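Local atomic coordinates of probable leucine/isoleucine/valine-binding protein (Rhodopirellula baltica, PDB entry 4KV7), a protein that probably binds leucine, isoleucine, valine or a related small ligand as a periplasmic binding protein of the leucine-binding family, though its function has not been established. Residues 16-21 and 57-62; 86-91 and 109-114. The protein carries 1 engineered substitution. All coordinates share one frame; numbering follows the deposited sequence. Where two conformers were deposited one is given.

Contact 1. Residues 16-21 and 57-62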
loop_
_atom_site.group_PDB
_atom_site.type_symbol
_atom_site.label_atom_id
_atom_site.label_comp_id
_atom_site.label_asym_id
_atom_site.label_seq_id
_atom_site.Cartn_x
_atom_site.Cartn_y
_atom_site.Cartn_z
ATOM N N GLN A 16 16.499 -18.074 19.105
ATOM C CA GLN A 16 15.089 -17.884 19.397
ATOM C C GLN A 16 14.327 -17.649 18.108
ATOM O O GLN A 16 14.685 -16.779 17.309
ATOM C CB GLN A 16 14.856 -16.709 20.348
ATOM C CG GLN A 16 13.385 -16.539 20.733
ATOM C CD GLN A 16 13.074 -15.187 21.352
ATOM O OE1 GLN A 16 13.941 -14.322 21.451
ATOM N NE2 GLN A 16 11.823 -14.997 21.761
ATOM N N LEU A 17 13.271 -18.425 17.908
ATOM C CA LEU A 17 12.412 -18.268 16.750
ATOM C C LEU A 17 11.482 -17.073 16.949
ATOM O O LEU A 17 10.750 -17.006 17.939
ATOM C CB LEU A 17 11.596 -19.544 16.538
ATOM C CG LEU A 17 10.709 -19.553 15.296
ATOM C CD1 LEU A 17 11.564 -19.516 14.037
ATOM C CD2 LEU A 17 9.785 -20.763 15.298
ATOM N N LEU A 18 11.534 -16.120 16.022
ATOM C CA LEU A 18 10.649 -14.957 16.053
ATOM C C LEU A 18 9.632 -15.081 14.931
ATOM O O LEU A 18 9.961 -14.875 13.766
ATOM C CB LEU A 18 11.454 -13.663 15.904
ATOM C CG LEU A 18 12.597 -13.448 16.896
ATOM C CD1 LEU A 18 13.308 -12.130 16.605
ATOM C CD2 LEU A 18 12.089 -13.481 18.335
ATOM N N LYS A 19 8.398 -15.427 15.288
ATOM C CA LYS A 19 7.337 -15.645 14.309
ATOM C C LYS A 19 6.507 -14.396 14.063
ATOM O O LYS A 19 5.958 -13.806 14.996
ATOM C CB LYS A 19 6.420 -16.782 14.771
ATOM C CG LYS A 19 7.066 -18.164 14.756
ATOM C CD LYS A 19 6.131 -19.250 15.287
ATOM C CE LYS A 19 5.851 -19.060 16.759
ATOM N NZ LYS A 19 4.999 -20.162 17.319
ATOM N N PHE A 20 6.418 -14.014 12.800
ATOM C CA PHE A 20 5.557 -12.919 12.383
ATOM C C PHE A 20 4.482 -13.457 11.456
ATOM O O PHE A 20 4.726 -14.397 10.701
ATOM C CB PHE A 20 6.399 -11.831 11.721
ATOM C CG PHE A 20 7.350 -11.193 12.677
ATOM C CD1 PHE A 20 6.886 -10.277 13.608
ATOM C CD2 PHE A 20 8.680 -11.578 12.725
ATOM C CE1 PHE A 20 7.735 -9.711 14.530
ATOM C CE2 PHE A 20 9.543 -11.014 13.651
ATOM C CZ PHE A 20 9.070 -10.082 14.560
ATOM N N GLY A 21 3.284 -12.886 11.524
ATOM C CA GLY A 21 2.187 -13.368 10.707
ATOM C C GLY A 21 1.762 -12.385 9.640
ATOM O O GLY A 21 2.057 -11.192 9.716
ATOM N N LYS A 57 18.853 -15.088 16.629
ATOM C CA LYS A 57 17.415 -14.997 16.384
ATOM C C LYS A 57 17.140 -15.562 15.006
ATOM O O LYS A 57 17.934 -15.377 14.082
ATOM C CB LYS A 57 16.920 -13.546 16.429
ATOM C CG LYS A 57 17.171 -12.824 17.739
ATOM C CD LYS A 57 16.535 -13.529 18.926
ATOM C CE LYS A 57 16.816 -12.758 20.212
ATOM N NZ LYS A 57 16.453 -13.516 21.440
ATOM N N THR A 58 16.013 -16.248 14.867
ATOM C CA THR A 58 15.569 -16.733 13.565
ATOM C C THR A 58 14.230 -16.108 13.211
ATOM O O THR A 58 13.246 -16.288 13.929
ATOM C CB THR A 58 15.429 -18.262 13.557
ATOM O OG1 THR A 58 16.695 -18.860 13.868
ATOM C CG2 THR A 58 14.955 -18.743 12.192
ATOM N N LEU A 59 14.197 -15.371 12.108
ATOM C CA LEU A 59 12.971 -14.745 11.649
ATOM C C LEU A 59 12.163 -15.738 10.839
ATOM O O LEU A 59 12.715 -16.474 10.022
ATOM C CB LEU A 59 13.305 -13.539 10.785
ATOM C CG LEU A 59 14.002 -12.382 11.497
ATOM C CD1 LEU A 59 14.617 -11.432 10.481
ATOM C CD2 LEU A 59 13.025 -11.644 12.403
ATOM N N LYS A 60 10.855 -15.760 11.063
ATOM C CA LYS A 60 9.975 -16.622 10.286
ATOM C C LYS A 60 8.697 -15.866 10.000
ATOM O O LYS A 60 8.119 -15.252 10.901
ATOM C CB LYS A 60 9.646 -17.903 11.054
ATOM C CG LYS A 60 8.737 -18.863 10.283
ATOM C CD LYS A 60 8.415 -20.114 11.100
ATOM C CE LYS A 60 7.513 -21.066 10.324
ATOM N NZ LYS A 60 8.228 -21.690 9.173
ATOM N N LEU A 61 8.266 -15.895 8.745
ATOM C CA LEU A 61 6.996 -15.302 8.361
ATOM C C LEU A 61 5.987 -16.400 8.077
ATOM O O LEU A 61 6.243 -17.281 7.248
ATOM C CB LEU A 61 7.159 -14.453 7.108
ATOM C CG LEU A 61 5.889 -13.732 6.634
ATOM C CD1 LEU A 61 5.499 -12.616 7.593
ATOM C CD2 LEU A 61 6.081 -13.168 5.226
ATOM N N ILE A 62 4.863 -16.370 8.786
ATOM C CA ILE A 62 3.755 -17.281 8.520
ATOM C C ILE A 62 2.734 -16.487 7.719
ATOM O O ILE A 62 2.061 -15.595 8.252
ATOM C CB ILE A 62 3.139 -17.806 9.818
ATOM C CG1 ILE A 62 4.218 -18.511 10.643
ATOM C CG2 ILE A 62 1.968 -18.738 9.516
ATOM C CD1 ILE A 62 3.773 -18.930 12.029
#

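Contact 2. Residues 86-91 and 109-114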
loop_
_atom_site.group_PDB
_atom_site.type_symbol
_atom_site.label_atom_id
_atom_site.label_comp_id
_atom_site.label_asym_id
_atom_site.label_seq_id
_atom_site.Cartn_x
_atom_site.Cartn_y
_atom_site.Cartn_z
ATOM N N VAL A 86 1.850 -15.475 16.872
ATOM C CA VAL A 86 2.781 -14.560 16.221
ATOM C C VAL A 86 3.024 -13.298 17.048
ATOM O O VAL A 86 2.165 -12.871 17.822
ATOM C CB VAL A 86 2.343 -14.183 14.788
ATOM C CG1 VAL A 86 2.190 -15.427 13.927
ATOM C CG2 VAL A 86 1.052 -13.358 14.792
ATOM N N LEU A 87 4.210 -12.722 16.880
ATOM C CA LEU A 87 4.630 -11.550 17.647
ATOM C C LEU A 87 4.037 -10.250 17.109
ATOM O O LEU A 87 3.893 -9.269 17.854
ATOM C CB LEU A 87 6.157 -11.460 17.667
ATOM C CG LEU A 87 6.878 -12.685 18.231
ATOM C CD1 LEU A 87 8.383 -12.565 18.035
ATOM C CD2 LEU A 87 6.533 -12.911 19.700
ATOM N N ALA A 88 3.710 -10.250 15.820
ATOM C CA ALA A 88 3.099 -9.115 15.141
ATOM C C ALA A 88 2.517 -9.629 13.835
ATOM O O ALA A 88 2.968 -10.659 13.317
ATOM C CB ALA A 88 4.125 -8.019 14.865
ATOM N N VAL A 89 1.519 -8.920 13.312
ATOM C CA VAL A 89 0.925 -9.210 12.015
ATOM C C VAL A 89 1.368 -8.068 11.116
ATOM O O VAL A 89 1.087 -6.892 11.388
ATOM C CB VAL A 89 -0.605 -9.307 12.100
ATOM C CG1 VAL A 89 -1.208 -9.396 10.710
ATOM C CG2 VAL A 89 -1.016 -10.534 12.931
ATOM N N VAL A 90 2.079 -8.412 10.048
ATOM C CA VAL A 90 2.830 -7.421 9.286
ATOM C C VAL A 90 2.466 -7.423 7.809
ATOM O O VAL A 90 2.385 -8.468 7.157
ATOM C CB VAL A 90 4.363 -7.615 9.444
ATOM C CG1 VAL A 90 4.748 -7.604 10.911
ATOM C CG2 VAL A 90 4.833 -8.907 8.795
ATOM N N GLY A 91 2.221 -6.228 7.282
ATOM C CA GLY A 91 2.073 -6.049 5.852
ATOM C C GLY A 91 0.809 -6.538 5.171
ATOM O O GLY A 91 0.796 -6.624 3.947
ATOM N N LYS A 109 -3.944 -8.169 21.603
ATOM C CA LYS A 109 -2.842 -7.235 21.858
ATOM C C LYS A 109 -1.642 -7.501 20.945
ATOM O O LYS A 109 -0.488 -7.431 21.368
ATOM C CB LYS A 109 -2.454 -7.246 23.342
ATOM C CG LYS A 109 -3.612 -6.859 24.239
ATOM C CD LYS A 109 -3.183 -6.717 25.687
ATOM C CE LYS A 109 -4.375 -6.385 26.579
ATOM N NZ LYS A 109 -4.939 -5.037 26.292
ATOM N N THR A 110 -1.937 -7.807 19.689
ATOM C CA THR A 110 -0.913 -8.126 18.705
ATOM C C THR A 110 -0.676 -6.913 17.814
ATOM O O THR A 110 -1.609 -6.439 17.170
ATOM C CB THR A 110 -1.367 -9.292 17.802
ATOM O OG1 THR A 110 -1.706 -10.433 18.601
ATOM C CG2 THR A 110 -0.274 -9.677 16.816
ATOM N N PRO A 111 0.571 -6.411 17.747
ATOM C CA PRO A 111 0.847 -5.283 16.845
ATOM C C PRO A 111 0.461 -5.613 15.408
ATOM O O PRO A 111 0.719 -6.718 14.923
ATOM C CB PRO A 111 2.361 -5.093 16.975
ATOM C CG PRO A 111 2.682 -5.607 18.343
ATOM C CD PRO A 111 1.742 -6.768 18.568
ATOM N N PHE A 112 -0.171 -4.647 14.748
ATOM C CA PHE A 112 -0.655 -4.774 13.385
ATOM C C PHE A 112 0.128 -3.706 12.611
ATOM O O PHE A 112 -0.245 -2.524 12.599
ATOM C CB PHE A 112 -2.169 -4.525 13.355
ATOM C CG PHE A 112 -2.829 -4.876 12.049
ATOM C CD1 PHE A 112 -3.217 -6.179 11.773
ATOM C CD2 PHE A 112 -3.077 -3.901 11.098
ATOM C CE1 PHE A 112 -3.829 -6.498 10.574
ATOM C CE2 PHE A 112 -3.697 -4.221 9.896
ATOM C CZ PHE A 112 -4.072 -5.517 9.642
ATOM N N PHE A 113 1.249 -4.115 12.017
ATOM C CA PHE A 113 2.277 -3.179 11.574
ATOM C C PHE A 113 2.480 -3.183 10.066
ATOM O O PHE A 113 2.624 -4.242 9.448
ATOM C CB PHE A 113 3.619 -3.479 12.263
ATOM C CG PHE A 113 4.746 -2.626 11.751
ATOM C CD1 PHE A 113 4.712 -1.256 11.941
ATOM C CD2 PHE A 113 5.816 -3.173 11.053
ATOM C CE1 PHE A 113 5.713 -0.444 11.448
ATOM C CE2 PHE A 113 6.826 -2.369 10.565
ATOM C CZ PHE A 113 6.777 -1.002 10.757
ATOM N N GLY A 114 2.477 -1.990 9.473
ATOM C CA GLY A 114 2.839 -1.831 8.075
ATOM C C GLY A 114 1.844 -2.374 7.074
ATOM O O GLY A 114 2.226 -2.802 5.984
#

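Contact 1. Residues 16-21 and 57-62
Strands 16-24 and 57-65, joined by helix 31-50, form the first beta-alpha-beta unit of a lobe of the periplasmic-binding-protein fold, and here they run side by side in parallel register, Gln16 opposite Lys57 through Gly21 opposite Ile62. The segments cross at -25°, the twist expected of neighbouring strands. Five backbone bonds form the parallel ladder: Leu18 gives its N-H to Thr58 O and takes that of Lys60; Phe20 gives its N-H to Lys60 O and takes that of Ile62; and Gln16 O takes the N-H of Thr58. The shortest of the five, Leu18 N to Thr58 O at 2.7 Å, is almost straight at 175°; Lys60 N to Leu18 O, at 3.0 Å, is more bent.

One face carries Leu18, Phe20, Leu59 and Leu61, an apolar surface suited to the helices over it: helix 31-50 covers Leu59 and Leu61, and helix 301-319 covers Leu18 and Phe20. Leu59, its CG anti to the carbonyl carbon, sets CD2 against the ring edge of Phe20, 3.8 Å from CE2, the two side chains crossing obliquely. Leu18 CD1 lies 3.9 Å from Lys57 CB, so the lysine's aliphatic base extends this apolar row.

The other face is more open and mixed. Leu17, CG anti to its N (chi1 -176°), brings CD1 to 3.9 Å from both Thr58 CG2 and Lys60 CB. The Lys19 chain runs alongside Ile62, CD to CD1 4.0 Å, before its NZ turns to the carbonyl of His84. Back on the face of Leu18, where the ladder begins, Gln16 stretches out beside Lys57, whose chain bends at chi2, and NZ donates to Gln16 OE1 at 2.6 Å, in the plane of the amide carbonyl.

Contact 2. Residues 86-91 and 109-114
Val89, Thr110 and Phe113 lose the most surface here, each in a different manner. Val89 sits between two partners: CG1, anti to its N (chi1 171°), meets the Phe112 ring obliquely at 3.9 Å from CE1, while CG2 crosses to Thr110 CG2 at 4.0 Å. A beta-branched residue suits this spot because its two methyls serve two neighbours. Thr110 turns that methyl inward, 3.8 Å from Ala88 CA, and its OG1 is hydrogen-bonded to Thr108 OG1. Phe113 contributes mainly backbone: its N binds Val89 O, its O receives Gly91 N at 3.0 Å, and its ring leads away into helix 301-319, among Val309, Ile312 and Leu313. The ladder starts with Val89 N to Pro111 O, 2.8 Å and nearly along the C=O axis. Pro111, with no N-H to give, lays CD 3.4 Å from Leu87 O, a buried carbonyl left without a polar partner. Both strands leave the sheet through glycines with positive phi, Gly91 (73°) and Gly114 (71°). Short parallel strands linked by helix 95-107 make this a beta-alpha-beta unit of the alpha/beta lobe characteristic of periplasmic binding proteins.

Each contact pairs the two parallel strands of one beta-alpha-beta unit, and helix 70-81 leads from the first unit to the second. Within one lobe they meet edge to edge: Lys19 O lies 2.8 Å from Leu87 N, and Gly21 O 2.8 Å from Val90 N, both probable hydrogen bonds. Strand 16-24 therefore stands between 57-65 and 89-90, giving the order 57-65, 16-24, 89-90, 112-113. Contact 1 is partly buried; it is longer, and lysines, threonine and glutamine share it with the leucines. Contact 2 lies deeper in the chain, nearly all its touching residues buried, with side chains that are apolar apart from Thr110 and only three cross-strand bonds. Helix 301-319 packs on both contacts.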